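Nitrite transporter NirC (Salmonella enterica subsp. enterica serovar Typhimurium, PDB 4FC4) forms a nitrite channel of the FNT family that carries nitrite into and out of the cell across the cytoplasmic membrane. Local coordinates at the interface of chains A and B. Sequence-based numbering; all coordinates share one arbitrary frame. Chains: chain A/B, Nitrite transporter NirC.

Contact 1: the interface of chains A and B. Residues chain A 166, 169-170, 173, 245; chain B 74-76.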
loop_
_atom_site.group_PDB
_atom_site.type_symbol
_atom_site.label_atom_id
_atom_site.label_comp_id
_atom_site.label_asym_id
_atom_site.label_seq_id
_atom_site.Cartn_x
_atom_site.Cartn_y
_atom_site.Cartn_z
ATOM N N LEU A 166 9.650 -18.578 5.980
ATOM C CA LEU A 166 8.920 -17.666 6.880
ATOM C C LEU A 166 7.788 -17.022 6.061
ATOM O O LEU A 166 6.664 -16.875 6.541
ATOM C CB LEU A 166 9.825 -16.580 7.540
ATOM C CG LEU A 166 10.673 -16.942 8.776
ATOM C CD1 LEU A 166 11.792 -15.946 9.075
ATOM C CD2 LEU A 166 9.823 -17.247 10.025
ATOM N N TRP A 169 5.240 -19.853 5.473
ATOM C CA TRP A 169 4.612 -20.096 6.769
ATOM C C TRP A 169 3.604 -19.040 7.156
ATOM O O TRP A 169 2.477 -19.339 7.512
ATOM C CB TRP A 169 5.743 -20.239 7.816
ATOM C CG TRP A 169 5.324 -20.425 9.215
ATOM C CD1 TRP A 169 5.154 -19.428 10.163
ATOM C CD2 TRP A 169 5.030 -21.701 9.903
ATOM N NE1 TRP A 169 4.800 -19.966 11.389
ATOM C CE2 TRP A 169 4.702 -21.348 11.297
ATOM C CE3 TRP A 169 5.025 -23.069 9.532
ATOM C CZ2 TRP A 169 4.358 -22.340 12.259
ATOM C CZ3 TRP A 169 4.703 -24.057 10.536
ATOM C CH2 TRP A 169 4.345 -23.690 11.827
ATOM N N MET A 170 3.999 -17.777 7.138
ATOM C CA MET A 170 3.081 -16.662 7.432
ATOM C C MET A 170 1.894 -16.584 6.414
ATOM O O MET A 170 0.787 -16.299 6.819
ATOM C CB MET A 170 3.840 -15.333 7.410
ATOM C CG MET A 170 4.784 -15.119 8.588
ATOM S SD MET A 170 5.329 -13.375 8.724
ATOM C CE MET A 170 6.403 -13.244 7.259
ATOM N N ARG A 173 -0.639 -18.828 7.607
ATOM C CA ARG A 173 -1.344 -18.452 8.821
ATOM C C ARG A 173 -2.202 -17.196 8.661
ATOM O O ARG A 173 -2.766 -16.723 9.627
ATOM C CB ARG A 173 -0.406 -18.352 10.021
ATOM C CG ARG A 173 0.653 -19.423 10.173
ATOM C CD ARG A 173 1.621 -18.956 11.291
ATOM N NE ARG A 173 1.115 -19.469 12.592
ATOM C CZ ARG A 173 0.974 -18.783 13.717
ATOM N NH1 ARG A 173 1.343 -17.531 13.818
ATOM N NH2 ARG A 173 0.521 -19.377 14.790
ATOM N N TYR A 245 9.705 -25.076 14.099
ATOM C CA TYR A 245 8.319 -25.002 14.529
ATOM C C TYR A 245 7.783 -26.311 15.066
ATOM O O TYR A 245 6.962 -26.284 15.993
ATOM C CB TYR A 245 7.358 -24.367 13.528
ATOM C CG TYR A 245 7.467 -22.869 13.586
ATOM C CD1 TYR A 245 6.951 -22.140 14.689
ATOM C CD2 TYR A 245 8.169 -22.155 12.567
ATOM C CE1 TYR A 245 7.111 -20.744 14.751
ATOM C CE2 TYR A 245 8.328 -20.761 12.630
ATOM C CZ TYR A 245 7.804 -20.054 13.708
ATOM O OH TYR A 245 7.955 -18.655 13.745
ATOM N N ILE B 74 3.317 -12.729 13.509
ATOM C CA ILE B 74 2.533 -13.457 12.541
ATOM C C ILE B 74 3.128 -14.843 12.335
ATOM O O ILE B 74 2.387 -15.781 12.289
ATOM C CB ILE B 74 2.456 -12.704 11.236
ATOM C CG1 ILE B 74 1.930 -11.291 11.543
ATOM C CG2 ILE B 74 1.609 -13.476 10.182
ATOM C CD1 ILE B 74 0.391 -11.174 11.645
ATOM N N ALA B 75 4.445 -14.980 12.248
ATOM C CA ALA B 75 5.033 -16.320 12.225
ATOM C C ALA B 75 4.887 -16.991 13.600
ATOM O O ALA B 75 4.662 -18.193 13.649
ATOM C CB ALA B 75 6.501 -16.312 11.765
ATOM N N GLY B 76 5.048 -16.233 14.694
ATOM C CA GLY B 76 4.925 -16.785 16.053
ATOM C C GLY B 76 6.296 -16.943 16.643
ATOM O O GLY B 76 7.181 -17.501 15.982
#

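Contact 2: the interface of chains A and B. Residues chain A 240-241, 244-245, 248; chain B 33, 37, 75-76.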
loop_
_atom_site.group_PDB
_atom_site.type_symbol
_atom_site.label_atom_id
_atom_site.label_comp_id
_atom_site.label_asym_id
_atom_site.label_seq_id
_atom_site.Cartn_x
_atom_site.Cartn_y
_atom_site.Cartn_z
ATOM N N PHE A 240 15.572 -24.938 10.587
ATOM C CA PHE A 240 15.226 -23.695 11.260
ATOM C C PHE A 240 13.702 -23.588 11.284
ATOM O O PHE A 240 13.130 -23.179 12.292
ATOM C CB PHE A 240 15.875 -22.407 10.628
ATOM C CG PHE A 240 17.419 -22.405 10.554
ATOM C CD1 PHE A 240 18.207 -23.323 11.225
ATOM C CD2 PHE A 240 18.085 -21.404 9.818
ATOM C CE1 PHE A 240 19.613 -23.286 11.117
ATOM C CE2 PHE A 240 19.468 -21.374 9.687
ATOM C CZ PHE A 240 20.244 -22.316 10.357
ATOM N N MET A 241 13.061 -23.922 10.156
ATOM C CA MET A 241 11.592 -23.838 10.049
ATOM C C MET A 241 10.796 -25.110 10.454
ATOM O O MET A 241 10.017 -25.107 11.421
ATOM C CB MET A 241 11.187 -23.318 8.684
ATOM C CG MET A 241 11.610 -21.832 8.499
ATOM S SD MET A 241 10.661 -20.653 9.491
ATOM C CE MET A 241 8.980 -21.123 9.058
ATOM N N GLY A 244 12.184 -26.473 13.602
ATOM C CA GLY A 244 12.092 -25.346 14.514
ATOM C C GLY A 244 10.670 -25.215 15.022
ATOM O O GLY A 244 10.450 -25.251 16.253
ATOM N N TYR A 245 9.705 -25.076 14.099
ATOM C CA TYR A 245 8.319 -25.002 14.529
ATOM C C TYR A 245 7.783 -26.311 15.066
ATOM O O TYR A 245 6.962 -26.284 15.993
ATOM C CB TYR A 245 7.358 -24.367 13.528
ATOM C CG TYR A 245 7.467 -22.869 13.586
ATOM C CD1 TYR A 245 6.951 -22.140 14.689
ATOM C CD2 TYR A 245 8.169 -22.155 12.567
ATOM C CE1 TYR A 245 7.111 -20.744 14.751
ATOM C CE2 TYR A 245 8.328 -20.761 12.630
ATOM C CZ TYR A 245 7.804 -20.054 13.708
ATOM O OH TYR A 245 7.955 -18.655 13.745
ATOM N N ALA A 248 8.625 -25.964 18.594
ATOM C CA ALA A 248 8.120 -24.731 19.213
ATOM C C ALA A 248 6.783 -24.869 19.918
ATOM O O ALA A 248 6.407 -24.007 20.732
ATOM C CB ALA A 248 8.042 -23.607 18.168
ATOM N N MET B 33 13.816 -17.725 18.278
ATOM C CA MET B 33 13.177 -17.314 17.054
ATOM C C MET B 33 12.945 -15.791 17.029
ATOM O O MET B 33 13.264 -15.129 16.054
ATOM C CB MET B 33 11.860 -18.067 16.828
ATOM C CG MET B 33 11.969 -19.564 16.511
ATOM S SD MET B 33 10.316 -20.222 16.118
ATOM C CE MET B 33 10.656 -21.734 15.209
ATOM N N TYR B 37 14.461 -13.307 14.265
ATOM C CA TYR B 37 13.520 -12.607 13.362
ATOM C C TYR B 37 13.757 -11.132 13.392
ATOM O O TYR B 37 13.860 -10.503 12.322
ATOM C CB TYR B 37 12.068 -12.888 13.713
ATOM C CG TYR B 37 11.637 -14.361 13.498
ATOM C CD1 TYR B 37 12.460 -15.286 12.798
ATOM C CD2 TYR B 37 10.405 -14.801 13.974
ATOM C CE1 TYR B 37 12.059 -16.573 12.626
ATOM C CE2 TYR B 37 10.004 -16.093 13.801
ATOM C CZ TYR B 37 10.823 -16.979 13.141
ATOM O OH TYR B 37 10.378 -18.286 13.042
ATOM N N ALA B 75 4.445 -14.980 12.248
ATOM C CA ALA B 75 5.033 -16.320 12.225
ATOM C C ALA B 75 4.887 -16.991 13.600
ATOM O O ALA B 75 4.662 -18.193 13.649
ATOM C CB ALA B 75 6.501 -16.312 11.765
ATOM N N GLY B 76 5.048 -16.233 14.694
ATOM C CA GLY B 76 4.925 -16.785 16.053
ATOM C C GLY B 76 6.296 -16.943 16.643
ATOM O O GLY B 76 7.181 -17.501 15.982
HETATM O O HOH W 1 12.486 -20.166 12.363
#

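Contact 3: the interface of chains A and B. Residues chain A 174, 178, 181-182; chain B 74, 176-177, 180.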
loop_
_atom_site.group_PDB
_atom_site.type_symbol
_atom_site.label_atom_id
_atom_site.label_comp_id
_atom_site.label_asym_id
_atom_site.label_seq_id
_atom_site.Cartn_x
_atom_site.Cartn_y
_atom_site.Cartn_z
ATOM N N THR A 174 -2.383 -16.720 7.421
ATOM C CA THR A 174 -3.094 -15.479 7.176
ATOM C C THR A 174 -4.031 -15.626 5.952
ATOM O O THR A 174 -3.925 -16.585 5.123
ATOM C CB THR A 174 -2.068 -14.246 7.004
ATOM O OG1 THR A 174 -1.150 -14.477 5.933
ATOM C CG2 THR A 174 -1.151 -14.032 8.236
ATOM N N ALA A 178 -3.041 -10.102 3.492
ATOM C CA ALA A 178 -1.973 -10.334 4.472
ATOM C C ALA A 178 -0.913 -11.306 3.882
ATOM O O ALA A 178 0.300 -11.183 4.121
ATOM C CB ALA A 178 -2.570 -10.849 5.785
ATOM N N LEU A 181 1.462 -9.377 1.594
ATOM C CA LEU A 181 2.433 -8.520 2.364
ATOM C C LEU A 181 3.464 -9.356 3.122
ATOM O O LEU A 181 4.637 -9.049 3.103
ATOM C CB LEU A 181 1.736 -7.579 3.335
ATOM C CG LEU A 181 0.598 -6.614 3.050
ATOM C CD1 LEU A 181 0.512 -5.693 4.274
ATOM C CD2 LEU A 181 0.692 -5.800 1.736
ATOM N N ALA A 182 3.042 -10.454 3.739
ATOM C CA ALA A 182 3.977 -11.417 4.262
ATOM C C ALA A 182 5.110 -11.746 3.237
ATOM O O ALA A 182 6.336 -11.823 3.558
ATOM C CB ALA A 182 3.190 -12.683 4.654
ATOM N N ILE B 74 3.317 -12.729 13.509
ATOM C CA ILE B 74 2.533 -13.457 12.541
ATOM C C ILE B 74 3.128 -14.843 12.335
ATOM O O ILE B 74 2.387 -15.781 12.289
ATOM C CB ILE B 74 2.456 -12.704 11.236
ATOM C CG1 ILE B 74 1.930 -11.291 11.543
ATOM C CG2 ILE B 74 1.609 -13.476 10.182
ATOM C CD1 ILE B 74 0.391 -11.174 11.645
ATOM N N GLY B 176 -6.430 -9.477 10.095
ATOM C CA GLY B 176 -5.872 -9.542 8.763
ATOM C C GLY B 176 -4.841 -8.506 8.478
ATOM O O GLY B 176 -3.889 -8.382 9.245
ATOM N N THR B 177 -5.002 -7.759 7.378
ATOM C CA THR B 177 -3.949 -6.803 6.992
ATOM C C THR B 177 -3.694 -5.642 8.012
ATOM O O THR B 177 -2.630 -5.020 8.062
ATOM C CB THR B 177 -4.188 -6.305 5.545
ATOM O OG1 THR B 177 -3.855 -7.359 4.620
ATOM C CG2 THR B 177 -3.337 -5.103 5.205
ATOM N N PHE B 180 -0.690 -5.731 10.014
ATOM C CA PHE B 180 0.590 -5.490 9.358
ATOM C C PHE B 180 0.871 -3.990 9.281
ATOM O O PHE B 180 1.983 -3.555 9.537
ATOM C CB PHE B 180 0.593 -6.054 7.962
ATOM C CG PHE B 180 0.722 -7.575 7.859
ATOM C CD1 PHE B 180 -0.358 -8.427 8.171
ATOM C CD2 PHE B 180 1.855 -8.131 7.282
ATOM C CE1 PHE B 180 -0.278 -9.807 8.018
ATOM C CE2 PHE B 180 1.959 -9.505 7.134
ATOM C CZ PHE B 180 0.896 -10.359 7.493
#

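Contact 1: the interface of chains A and B
Three side chains of chain A each donate a hydrogen bond to a successive backbone carbonyl of chain B, at the C-terminal end of helix 67-75 and the first loop residue after it, where carbonyls usually lack the next turn's amides. The indole N-H of A:Trp169 gives a nearly straight bond, NE1 to B:Ala75 O at 2.9 Å (167° at the hydrogen), with the acceptor almost in the ring plane and the donor on a carbonyl lone pair. A:Arg173, its chain bent at chi3 (90°) towards the end of chain B's helix 67-75, reaches B:Ile74 O with NH1 at 2.5 Å; the oxygen lies in the guanidinium plane, but the nitrogen stands above the carbonyl plane. The phenol OH of A:Tyr245 meets B:Gly76 O at 2.6 Å, in the carbonyl plane.

Apolar packing surrounds B:Ala75, whose small methyl lets larger groups close in. A:Met170 CG lies 3.8 Å from B:Ala75 CB, which A:Leu166 CD2 also touches. A:Trp169 CD1, at the indole edge, meets B:Ala75 CA at 3.7 Å. The A:Met170 side chain runs perpendicular to that of B:Ile74, its sulfur against CB. Within chain A, the tyrosine and indole rings partly cover each other's faces, which should steady both donors. The site caps one protomer's broken helix with its neighbour's side chains, joining subunits in the pentamer.

Contact 2: the interface of chains A and B
This is a helix-to-helix packing interface between neighbouring subunits of the pentamer, in which helix 219-248 of chain A lies against helix 24-51 of chain B and ties the two protomers together within the membrane. B:Met33 supplies most of the apolar contact. Its chain runs extended beyond CG (chi2 -174°), which carries the terminal methyl over the centre of the A:Tyr245 ring, 3.4 Å from CE to the ring centroid, as a CH-pi contact. The sulfur follows over the hydroxyl end of the same face, with SD 3.5 Å from A:Tyr245 CZ. An unbranched, flexible thioether suits this place because it can lie over an aromatic face. A:Gly244 has no side chain to block the approach, and its CA packs 3.9 Å from B:Met33 CE.

Two phenols meet beside this apolar contact. A:Tyr245 and B:Tyr37 reach towards each other from the two subunits, and their OH atoms form a hydrogen bond of 2.5 Å. The A:Tyr245 oxygen sits at the edge of the B:Tyr37 ring, in its plane. Since A:Tyr245 also donates to B:Gly76 O, B:Tyr37 would probably be the donor between the phenols. A water extends the chain of polar contacts, lying 2.9 Å from B:Tyr37 OH and 3.1 Å from A:Phe240 O.

Contact 3: the interface of chains A and B
The hydroxyl OG1 of B:Thr177 lies 3.1 Å from the backbone N of A:Ala178, a hydrogen bond in which the amide is the donor. A:Ala178 is in the first turn of helix 176-193, where amides lack the carbonyl partners found farther along a helix, so a threonine hydroxyl from the neighbour suits the role. The chi1 of B:Thr177 (-73°) splits its two branches, sending OG1 to this amide and CG2 to A:Leu181 CD1.

B:Phe180 carries most of the apolar packing, lying against chain A's helix 176-193. One ring face is turned to chain A, with A:Ala178 CB and A:Leu181 CD1 both on that side, towards its rim. Of the ring atoms, CE1 meets A:Ala178 CB at 3.4 Å and CE2 comes within 4.0 Å of A:Ala182 CA. The alanines leave room for the ring to approach the helix backbone. A:Leu181 runs antiparallel alongside, its CD1 3.7 Å from B:Phe180 CB.

A separate methyl contact joins A:Thr174 CG2 to B:Ile74 CG2 at 3.4 Å, the two side chains crossing at about a right angle. With chi1 at 58°, the threonine methyl points at chain B. The site packs helix 176-193 of A against 177-192 of B and the preceding loop of A against helix 67-75, helping to hold the pentamer together.

Contacts 1 and 2 overlap, their C-alpha centres about 7 Å apart, and share A:Tyr245, B:Ala75 and B:Gly76. Contact 3 lies about 10 Å from contact 1, joined to it through B:Ile74, and about 17 Å from contact 2. Contact 1 thus forms the middle of a strip. On chain B, the end of helix 67-75 takes part throughout, joined by helix 24-51 in contact 2 and helix 177-192 in contact 3; on chain A, the strip passes from helix 219-248 to 150-172 and then 176-193. Because most facing elements differ, the pairing can repeat from subunit to subunit and close the pentamer.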